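Local atomic coordinates of phage terminase large subunit (Thermus phage G20c, PDB entry 5M1Q), a protein that drives viral DNA into empty procapsids as an ATP-powered motor and cuts the genome with a metal-dependent RNase H-like nuclease domain. Residues D147-F152 and D173-L178. Residues are numbered along the deposited sequence; the frame is centred on the assembly and turned at random.
Sequences DELRNF and DIVMSL. With ZN (zinc ion), chain D; ZN (zinc ion), chain B.
The carboxylate of E148 and the ring of F152 are the flat groups that meet the first turn of helix 173-182. The helix gives E148 one direct hydrogen bond, from the backbone N of I174 to OE1 (2.9 Å, 141° at the hydrogen); the donor arrives on the syn side of the oxygen, 34° out of the carboxylate plane. The N of D173 also lies close, but at too poor an angle to bond. E148, reaching over from helix 143-150, thus holds an amide of the first turn of helix 173-182. The helix N-terminus and the nearby zinc probably favour its negative charge, while the like-charged D173, with OD2 4.5 Å from E148 OE2, would oppose it. The bend at chi2 (-149°) helps carry the carboxylate to I174, whose side chain runs across it at about a right angle and sets CD1 3.6 Å from OE2.

That second oxygen accepts from a water, which also donates to D173 OD2. E148 is thus a second-shell neighbour of the metal centre: D173 bridges two zinc ions, one through OD1 (2.0 Å) and the other through OD2 (2.1 Å), with D38 on the first, D44 and H171 on the second. The same aspartate probably binds catalytic magnesium during DNA cleavage.

The F152 ring meets V175 obliquely, CD1 lying 4.0 Å from both V175 methyls, and CG2 of V175 also reaches CD2 of L149 (3.9 Å); more loosely, L149 CD1 approaches L178 CD1.

This buried seam joins the end of helix 143-150 to helix 173-182 within the RNase H-like fold. Helix 118-133 touches F152 and V175, F4 touches L149 and V175, and I174 and L178 pack against central-sheet strands 46-52 and 57-64.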
# COMPACT_ATOMS: atom_id res chain seq x y z
N ASP A 147 -13.53 -0.77 5.79
CA ASP A 147 -14.33 0.48 5.77
C ASP A 147 -13.86 1.47 4.71
O ASP A 147 -14.69 2.05 3.99
CB ASP A 147 -14.30 1.16 7.15
CG ASP A 147 -15.15 0.44 8.21
OD1 ASP A 147 -16.03 -0.39 7.89
OD2 ASP A 147 -14.93 0.73 9.41
N GLU A 148 -12.54 1.66 4.58
CA GLU A 148 -11.99 2.53 3.53
C GLU A 148 -12.36 2.03 2.15
O GLU A 148 -12.68 2.83 1.29
CB GLU A 148 -10.45 2.66 3.61
CG GLU A 148 -9.97 3.50 4.78
CD GLU A 148 -8.67 4.27 4.56
OE1 GLU A 148 -8.10 4.31 3.44
OE2 GLU A 148 -8.21 4.85 5.55
N LEU A 149 -12.31 0.71 1.94
CA LEU A 149 -12.68 0.16 0.63
C LEU A 149 -14.18 0.30 0.39
O LEU A 149 -14.59 0.73 -0.68
CB LEU A 149 -12.23 -1.30 0.51
CG LEU A 149 -10.72 -1.50 0.36
CD1 LEU A 149 -10.35 -2.97 0.55
CD2 LEU A 149 -10.23 -1.03 -1.00
N ARG A 150 -14.98 -0.06 1.40
CA ARG A 150 -16.44 -0.00 1.29
C ARG A 150 -16.96 1.42 1.07
O ARG A 150 -17.91 1.63 0.32
CB ARG A 150 -17.09 -0.62 2.54
CG ARG A 150 -18.60 -0.76 2.45
CD ARG A 150 -19.19 -1.31 3.74
NE ARG A 150 -18.50 -2.53 4.20
CZ ARG A 150 -17.61 -2.61 5.19
NH1 ARG A 150 -17.25 -1.53 5.90
NH2 ARG A 150 -17.08 -3.79 5.49
N ASN A 151 -16.32 2.39 1.72
CA ASN A 151 -16.75 3.79 1.66
C ASN A 151 -15.99 4.62 0.64
O ASN A 151 -16.22 5.84 0.55
CB ASN A 151 -16.63 4.45 3.04
CG ASN A 151 -17.45 3.73 4.11
OD1 ASN A 151 -17.00 3.55 5.23
ND2 ASN A 151 -18.66 3.31 3.76
N PHE A 152 -15.10 4.01 -0.16
CA PHE A 152 -14.31 4.76 -1.12
C PHE A 152 -15.18 5.56 -2.12
O PHE A 152 -16.05 5.01 -2.77
CB PHE A 152 -13.34 3.87 -1.92
CG PHE A 152 -12.50 4.64 -2.91
CD1 PHE A 152 -11.37 5.33 -2.48
CD2 PHE A 152 -12.87 4.74 -4.25
CE1 PHE A 152 -10.61 6.07 -3.38
CE2 PHE A 152 -12.12 5.48 -5.14
CZ PHE A 152 -10.99 6.15 -4.70
N ASP A 173 -6.13 6.58 2.22
CA ASP A 173 -4.71 6.24 2.19
C ASP A 173 -4.44 4.73 2.07
O ASP A 173 -3.47 4.32 1.42
CB ASP A 173 -4.00 6.75 3.44
CG ASP A 173 -4.44 8.13 3.81
OD1 ASP A 173 -4.00 9.09 3.14
OD2 ASP A 173 -5.29 8.21 4.73
N ILE A 174 -5.28 3.91 2.70
CA ILE A 174 -5.16 2.45 2.58
C ILE A 174 -5.47 2.02 1.15
O ILE A 174 -4.71 1.23 0.58
CB ILE A 174 -6.08 1.69 3.56
CG1 ILE A 174 -5.66 2.02 5.00
CG2 ILE A 174 -6.03 0.19 3.33
CD1 ILE A 174 -6.71 1.66 6.02
N VAL A 175 -6.54 2.58 0.58
CA VAL A 175 -6.92 2.25 -0.79
C VAL A 175 -5.78 2.57 -1.75
O VAL A 175 -5.42 1.73 -2.59
CB VAL A 175 -8.19 2.98 -1.24
CG1 VAL A 175 -8.57 2.53 -2.63
CG2 VAL A 175 -9.34 2.69 -0.28
N MET A 176 -5.20 3.76 -1.61
CA MET A 176 -4.13 4.15 -2.50
C MET A 176 -2.88 3.30 -2.35
O MET A 176 -2.25 2.93 -3.33
CB MET A 176 -3.83 5.63 -2.35
CG MET A 176 -4.98 6.52 -2.80
SD MET A 176 -5.56 6.18 -4.48
CE MET A 176 -4.06 6.30 -5.42
N SER A 177 -2.53 2.97 -1.11
CA SER A 177 -1.39 2.10 -0.89
C SER A 177 -1.59 0.70 -1.52
O SER A 177 -0.71 0.16 -2.17
CB SER A 177 -1.16 1.97 0.61
OG SER A 177 -0.16 1.03 0.89
N LEU A 178 -2.77 0.13 -1.30
CA LEU A 178 -3.08 -1.14 -1.93
C LEU A 178 -3.03 -1.04 -3.46
O LEU A 178 -2.55 -1.97 -4.13
CB LEU A 178 -4.46 -1.63 -1.51
CG LEU A 178 -4.59 -2.10 -0.06
CD1 LEU A 178 -6.08 -2.30 0.25
CD2 LEU A 178 -3.79 -3.35 0.22
ZN ZN D . -2.92 9.63 1.54
ZN ZN B . -6.03 10.17 4.88
O HOH W 1 -5.98 5.75 6.26
O HOH W 2 -7.01 10.74 2.98
O HOH W 3 -4.28 9.11 0.08
O HOH W 4 -4.09 11.55 1.87
O HOH W 5 -1.44 9.71 2.85
O HOH W 6 -1.68 10.56 0.33